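Local coordinates for exodeoxyribonuclease III (Neisseria meningitidis, PDB 2JC4), which probably removes nucleotides from the 3' ends of double-stranded DNA as a magnesium- or manganese-dependent repair exonuclease of the AP/ExoA family, at residues Arg100-Tyr105 with Leu141-Asp146; Lys2-Asn7 with Asp28-Gln33. All coordinates share one frame; numbering follows the deposited sequence.

Contact 1 and contact 2 are the central parallel strand pairs of the two facing sheets in the DNase I-like sandwich, each the product of a beta-alpha-beta crossover, with centres about 9 Å apart. Ile3, Thr5 and Val31 of contact 2 pack against Val101, Val142 and Leu144 of contact 1 between the sheets. Probable hydrogen bonds join the sheets toward the strand ends: Asn103 OD1 lies 2.8 Å from Gln33 NE2, and Asp146 OD2 lies 2.7 Å from Asn7 ND2. The latter pair borders the metal site, where magnesium is bound by Asn9 and Glu34; the Asn7 side chain comes within about 5 Å of the ion and that of Tyr105 within about 6 Å.

Contact 1. Residues Arg100-Tyr105 with Leu141-Asp146; sequences RVINVY and LVLLGD
Arg100 lays its CB and CG against Leu141 CD1, while its guanidinium leaves the pair for a salt bridge with Glu134. Arg100 O receives Val142 N at 2.8 Å, the first of five backbone bonds that hold the parallel strands in one-to-one register. Val101 CG1 meets Leu144 CD2 at 3.8 Å on the face turned to the other sheet. On the reverse face Ile102 splits its branches: CD1 reaches Leu141 CD1, and CG2 rests 3.7 Å from Leu143 CD1. Asn103 turns its amide to Gln33 and Leu32 O. Val104 CG1, anti to the carbonyl carbon, adds a contact to Leu143 CD1 and leaves CG2 between backbone N and that carbon, 3.3 Å from Leu144 O. Opposite Val104, Gly145 takes a backbone shape almost only glycine reaches (phi 146°, psi -162°), its CA close to Val104 O. The last bond, Asp146 N to Val104 O, is bent to 139°. Tyr105, predicted catalytic like Asp146, offers its ring edge to Asp146 OD2, which lies in the ring plane 3.5 Å from Tyr105 CE1 and is hydrogen-bonded to Asn7 ND2. Helix 115-135 covers the Ile102, Val104 and Leu141 face; strands 2-7 and 29-33 cover the other, and strands 91-96 and 217-221 flank the pair.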
loop_
_atom_site.group_PDB
_atom_site.type_symbol
_atom_site.label_atom_id
_atom_site.label_comp_id
_atom_site.label_asym_id
_atom_site.label_seq_id
_atom_site.Cartn_x
_atom_site.Cartn_y
_atom_site.Cartn_z
ATOM N N ARG A 100 -12.468 -5.940 6.165
ATOM C CA ARG A 100 -11.562 -6.797 5.406
ATOM C C ARG A 100 -10.448 -5.895 4.874
ATOM O O ARG A 100 -10.720 -4.965 4.096
ATOM C CB ARG A 100 -12.310 -7.461 4.236
ATOM C CG ARG A 100 -11.523 -8.545 3.534
ATOM C CD ARG A 100 -11.151 -9.688 4.512
ATOM N NE ARG A 100 -10.562 -10.812 3.797
ATOM C CZ ARG A 100 -9.985 -11.866 4.372
ATOM N NH1 ARG A 100 -9.918 -11.963 5.694
ATOM N NH2 ARG A 100 -9.469 -12.821 3.604
ATOM N N VAL A 101 -9.208 -6.201 5.266
ATOM C CA VAL A 101 -8.059 -5.397 4.889
ATOM C C VAL A 101 -7.232 -6.238 3.915
ATOM O O VAL A 101 -6.787 -7.305 4.247
ATOM C CB VAL A 101 -7.225 -5.041 6.121
ATOM C CG1 VAL A 101 -5.875 -4.344 5.736
ATOM C CG2 VAL A 101 -8.046 -4.173 7.062
ATOM N N ILE A 102 -7.054 -5.764 2.696
ATOM C CA ILE A 102 -6.153 -6.457 1.761
ATOM C C ILE A 102 -4.927 -5.571 1.500
ATOM O O ILE A 102 -5.064 -4.534 0.869
ATOM C CB ILE A 102 -6.909 -6.818 0.428
ATOM C CG1 ILE A 102 -8.228 -7.578 0.749
ATOM C CG2 ILE A 102 -5.959 -7.523 -0.571
ATOM C CD1 ILE A 102 -9.149 -7.791 -0.472
ATOM N N ASN A 103 -3.739 -5.990 1.974
ATOM C CA ASN A 103 -2.510 -5.217 1.832
ATOM C C ASN A 103 -1.709 -5.761 0.641
ATOM O O ASN A 103 -1.446 -6.961 0.562
ATOM C CB ASN A 103 -1.702 -5.366 3.125
ATOM C CG ASN A 103 -0.334 -4.698 3.075
ATOM O OD1 ASN A 103 -0.092 -3.786 2.277
ATOM N ND2 ASN A 103 0.565 -5.134 3.973
ATOM N N VAL A 104 -1.296 -4.871 -0.256
ATOM C CA VAL A 104 -0.563 -5.248 -1.447
ATOM C C VAL A 104 0.766 -4.493 -1.565
ATOM O O VAL A 104 0.849 -3.291 -1.310
ATOM C CB VAL A 104 -1.435 -5.000 -2.735
ATOM C CG1 VAL A 104 -2.528 -6.048 -2.850
ATOM C CG2 VAL A 104 -2.041 -3.513 -2.806
ATOM N N TYR A 105 1.796 -5.218 -1.952
ATOM C CA TYR A 105 3.002 -4.607 -2.460
ATOM C C TYR A 105 3.041 -5.014 -3.944
ATOM O O TYR A 105 3.474 -6.132 -4.276
ATOM C CB TYR A 105 4.268 -5.089 -1.694
ATOM C CG TYR A 105 5.491 -4.616 -2.428
ATOM C CD1 TYR A 105 5.593 -3.274 -2.809
ATOM C CD2 TYR A 105 6.512 -5.511 -2.826
ATOM C CE1 TYR A 105 6.709 -2.807 -3.544
ATOM C CE2 TYR A 105 7.641 -5.038 -3.550
ATOM C CZ TYR A 105 7.699 -3.696 -3.917
ATOM O OH TYR A 105 8.749 -3.199 -4.673
ATOM N N LEU A 141 -14.609 -3.116 3.125
ATOM C CA LEU A 141 -13.375 -3.684 2.577
ATOM C C LEU A 141 -12.423 -2.567 2.187
ATOM O O LEU A 141 -12.852 -1.556 1.654
ATOM C CB LEU A 141 -13.678 -4.652 1.415
ATOM C CG LEU A 141 -12.459 -5.306 0.702
ATOM C CD1 LEU A 141 -12.759 -6.794 0.324
ATOM C CD2 LEU A 141 -11.960 -4.474 -0.520
ATOM N N VAL A 142 -11.140 -2.750 2.515
ATOM C CA VAL A 142 -10.083 -1.773 2.168
ATOM C C VAL A 142 -8.966 -2.487 1.447
ATOM O O VAL A 142 -8.345 -3.399 1.992
ATOM C CB VAL A 142 -9.517 -1.015 3.417
ATOM C CG1 VAL A 142 -8.512 0.024 3.005
ATOM C CG2 VAL A 142 -10.621 -0.282 4.174
ATOM N N LEU A 143 -8.706 -2.074 0.212
ATOM C CA LEU A 143 -7.570 -2.587 -0.554
ATOM C C LEU A 143 -6.531 -1.482 -0.619
ATOM O O LEU A 143 -6.787 -0.431 -1.222
ATOM C CB LEU A 143 -8.008 -3.012 -1.985
ATOM C CG LEU A 143 -6.902 -3.273 -3.041
ATOM C CD1 LEU A 143 -6.129 -4.527 -2.670
ATOM C CD2 LEU A 143 -7.443 -3.386 -4.484
ATOM N N LEU A 144 -5.372 -1.685 0.010
ATOM C CA LEU A 144 -4.401 -0.582 0.134
ATOM C C LEU A 144 -2.978 -1.059 0.038
ATOM O O LEU A 144 -2.698 -2.254 0.206
ATOM C CB LEU A 144 -4.606 0.229 1.445
ATOM C CG LEU A 144 -4.167 -0.384 2.805
ATOM C CD1 LEU A 144 -4.566 0.543 3.939
ATOM C CD2 LEU A 144 -4.746 -1.821 3.075
ATOM N N GLY A 145 -2.061 -0.135 -0.252
ATOM C CA GLY A 145 -0.662 -0.524 -0.367
ATOM C C GLY A 145 0.052 0.306 -1.414
ATOM O O GLY A 145 -0.386 1.407 -1.766
ATOM N N ASP A 146 1.197 -0.215 -1.851
ATOM C CA ASP A 146 2.000 0.422 -2.867
ATOM C C ASP A 146 1.565 -0.233 -4.148
ATOM O O ASP A 146 1.810 -1.424 -4.356
ATOM C CB ASP A 146 3.456 0.131 -2.570
ATOM C CG ASP A 146 4.405 0.712 -3.605
ATOM O OD1 ASP A 146 3.949 1.319 -4.612
ATOM O OD2 ASP A 146 5.620 0.566 -3.360
#

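Contact 2. Residues Lys2-Asn7 with Asp28-Gln33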
loop_
_atom_site.group_PDB
_atom_site.type_symbol
_atom_site.label_atom_id
_atom_site.label_comp_id
_atom_site.label_asym_id
_atom_site.label_seq_id
_atom_site.Cartn_x
_atom_site.Cartn_y
_atom_site.Cartn_z
ATOM N N LYS A 2 -8.682 4.609 12.032
ATOM C CA LYS A 2 -7.598 5.159 11.192
ATOM C C LYS A 2 -6.814 3.998 10.651
ATOM O O LYS A 2 -6.360 3.130 11.438
ATOM C CB LYS A 2 -6.646 6.052 12.007
ATOM C CG LYS A 2 -7.096 7.469 12.198
ATOM C CD LYS A 2 -6.074 8.249 13.035
ATOM C CE LYS A 2 -6.685 8.673 14.378
ATOM N NZ LYS A 2 -5.674 9.382 15.238
ATOM N N ILE A 3 -6.622 3.976 9.330
ATOM C CA ILE A 3 -5.852 2.896 8.697
ATOM C C ILE A 3 -4.722 3.555 7.923
ATOM O O ILE A 3 -4.993 4.463 7.129
ATOM C CB ILE A 3 -6.738 2.050 7.755
ATOM C CG1 ILE A 3 -8.065 1.674 8.468
ATOM C CG2 ILE A 3 -5.975 0.776 7.239
ATOM C CD1 ILE A 3 -9.062 0.866 7.643
ATOM N N THR A 4 -3.479 3.119 8.188
ATOM C CA THR A 4 -2.260 3.629 7.526
ATOM C C THR A 4 -1.595 2.516 6.697
ATOM O O THR A 4 -1.551 1.357 7.130
ATOM C CB THR A 4 -1.307 4.167 8.603
ATOM O OG1 THR A 4 -1.987 5.223 9.318
ATOM C CG2 THR A 4 0.067 4.672 8.010
ATOM N N THR A 5 -1.092 2.878 5.508
ATOM C CA THR A 5 -0.266 1.996 4.686
ATOM C C THR A 5 1.130 2.647 4.534
ATOM O O THR A 5 1.238 3.868 4.392
ATOM C CB THR A 5 -0.920 1.732 3.287
ATOM O OG1 THR A 5 -0.047 0.917 2.487
ATOM C CG2 THR A 5 -1.238 3.053 2.517
ATOM N N TRP A 6 2.187 1.841 4.599
ATOM C CA TRP A 6 3.526 2.398 4.501
ATOM C C TRP A 6 4.486 1.405 3.907
ATOM O O TRP A 6 4.667 0.302 4.441
ATOM C CB TRP A 6 4.024 2.869 5.892
ATOM C CG TRP A 6 5.309 3.709 5.822
ATOM C CD1 TRP A 6 5.801 4.367 4.734
ATOM C CD2 TRP A 6 6.216 3.962 6.892
ATOM N NE1 TRP A 6 6.984 5.006 5.059
ATOM C CE2 TRP A 6 7.263 4.768 6.381
ATOM C CE3 TRP A 6 6.243 3.594 8.240
ATOM C CZ2 TRP A 6 8.335 5.217 7.184
ATOM C CZ3 TRP A 6 7.302 4.024 9.031
ATOM C CH2 TRP A 6 8.334 4.826 8.513
ATOM N N ASN A 7 5.110 1.789 2.791
ATOM C CA ASN A 7 6.199 1.012 2.205
ATOM C C ASN A 7 7.464 1.503 2.914
ATOM O O ASN A 7 7.889 2.656 2.741
ATOM C CB ASN A 7 6.265 1.253 0.674
ATOM C CG ASN A 7 7.404 0.522 0.017
ATOM O OD1 ASN A 7 8.470 0.338 0.618
ATOM N ND2 ASN A 7 7.201 0.103 -1.232
ATOM N N ASP A 28 -5.369 2.655 14.013
ATOM C CA ASP A 28 -5.923 1.401 14.462
ATOM C C ASP A 28 -5.316 0.198 13.739
ATOM O O ASP A 28 -5.206 -0.898 14.321
ATOM C CB ASP A 28 -7.429 1.432 14.285
ATOM C CG ASP A 28 -8.036 2.527 15.068
ATOM O OD1 ASP A 28 -8.038 2.400 16.302
ATOM O OD2 ASP A 28 -8.428 3.534 14.478
ATOM N N ILE A 29 -4.967 0.400 12.463
ATOM C CA ILE A 29 -4.400 -0.648 11.609
ATOM C C ILE A 29 -3.289 -0.009 10.809
ATOM O O ILE A 29 -3.515 1.040 10.220
ATOM C CB ILE A 29 -5.447 -1.194 10.615
ATOM C CG1 ILE A 29 -6.575 -1.876 11.388
ATOM C CG2 ILE A 29 -4.841 -2.254 9.632
ATOM C CD1 ILE A 29 -7.870 -1.988 10.552
ATOM N N LEU A 30 -2.095 -0.607 10.848
ATOM C CA LEU A 30 -0.952 -0.187 10.023
ATOM C C LEU A 30 -0.575 -1.364 9.133
ATOM O O LEU A 30 -0.309 -2.457 9.629
ATOM C CB LEU A 30 0.251 0.183 10.892
ATOM C CG LEU A 30 1.619 0.424 10.245
ATOM C CD1 LEU A 30 1.511 1.597 9.271
ATOM C CD2 LEU A 30 2.703 0.690 11.297
ATOM N N VAL A 31 -0.603 -1.169 7.828
ATOM C CA VAL A 31 -0.123 -2.206 6.911
ATOM C C VAL A 31 1.204 -1.751 6.283
ATOM O O VAL A 31 1.373 -0.548 5.995
ATOM C CB VAL A 31 -1.194 -2.611 5.883
ATOM C CG1 VAL A 31 -2.556 -2.899 6.551
ATOM C CG2 VAL A 31 -1.368 -1.577 4.748
ATOM N N LEU A 32 2.109 -2.711 6.074
ATOM C CA LEU A 32 3.474 -2.472 5.645
ATOM C C LEU A 32 3.800 -3.256 4.396
ATOM O O LEU A 32 3.316 -4.390 4.226
ATOM C CB LEU A 32 4.491 -2.918 6.747
ATOM C CG LEU A 32 4.208 -2.353 8.134
ATOM C CD1 LEU A 32 5.195 -2.931 9.151
ATOM C CD2 LEU A 32 4.381 -0.845 8.066
ATOM N N GLN A 33 4.610 -2.631 3.530
ATOM C CA GLN A 33 5.209 -3.282 2.358
ATOM C C GLN A 33 6.752 -3.122 2.378
ATOM O O GLN A 33 7.304 -2.180 2.967
ATOM C CB GLN A 33 4.659 -2.695 1.050
ATOM C CG GLN A 33 3.137 -2.656 0.982
ATOM C CD GLN A 33 2.580 -1.380 1.611
ATOM O OE1 GLN A 33 3.157 -0.312 1.489
ATOM N NE2 GLN A 33 1.457 -1.503 2.292
HETATM O O HOH W 1 2.002 2.140 1.004
#
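Thr5 holds OG1 anti to its backbone N (chi1 177°), and Gln33 starts with CG anti to its carbonyl carbon and then bends at chi2 (87°), which carries its amide back across the neighbouring strand to that hydroxyl. The two strands are the parallel pair of a beta-alpha-beta unit in the DNase I-like fold, with helix 11-23 as the crossover. The axes of the short strand segments come within 4.7 Å. Where the pair begins, Lys2 N donates to the anti lone pair of Asp28 OD2 at 2.7 Å, and Lys2 O accepts from Asp28 N and Ile29 N, so two N-H groups share one carbonyl, Asp28 N at the more bent angle. Ile3 and Ile29 then lie side by side, Ile3 CG2 being 3.9 Å from Ile29 CB, on the face where Val142 and Leu144 pack on Ile3. On the reverse face Leu30 CD1 sits 3.6 Å from Thr4 CG2, and Leu30 also touches Leu22 of the crossover helix; Thr4 OG1 turns to Thr251. Of the Trp6 side chain, CB nears Leu30 and Leu32, the indole leading off to pack on helix 11-23 with NE1 bonded to His247 O. Val31 CG2 presses on Thr5 CB at 3.6 Å, just before the polar end of the pair. There Asn7, a predicted metal ligand, is held by Asp146, Glu34 and Asn9 N. Gln33 NE2, also bound to Asn103, donates to Thr5 OG1 at 2.9 Å, the hydroxyl tilted from the Gln33 amide plane, while a water donates to Gln33 OE1 and accepts from Thr5 OG1, each at 2.8 Å.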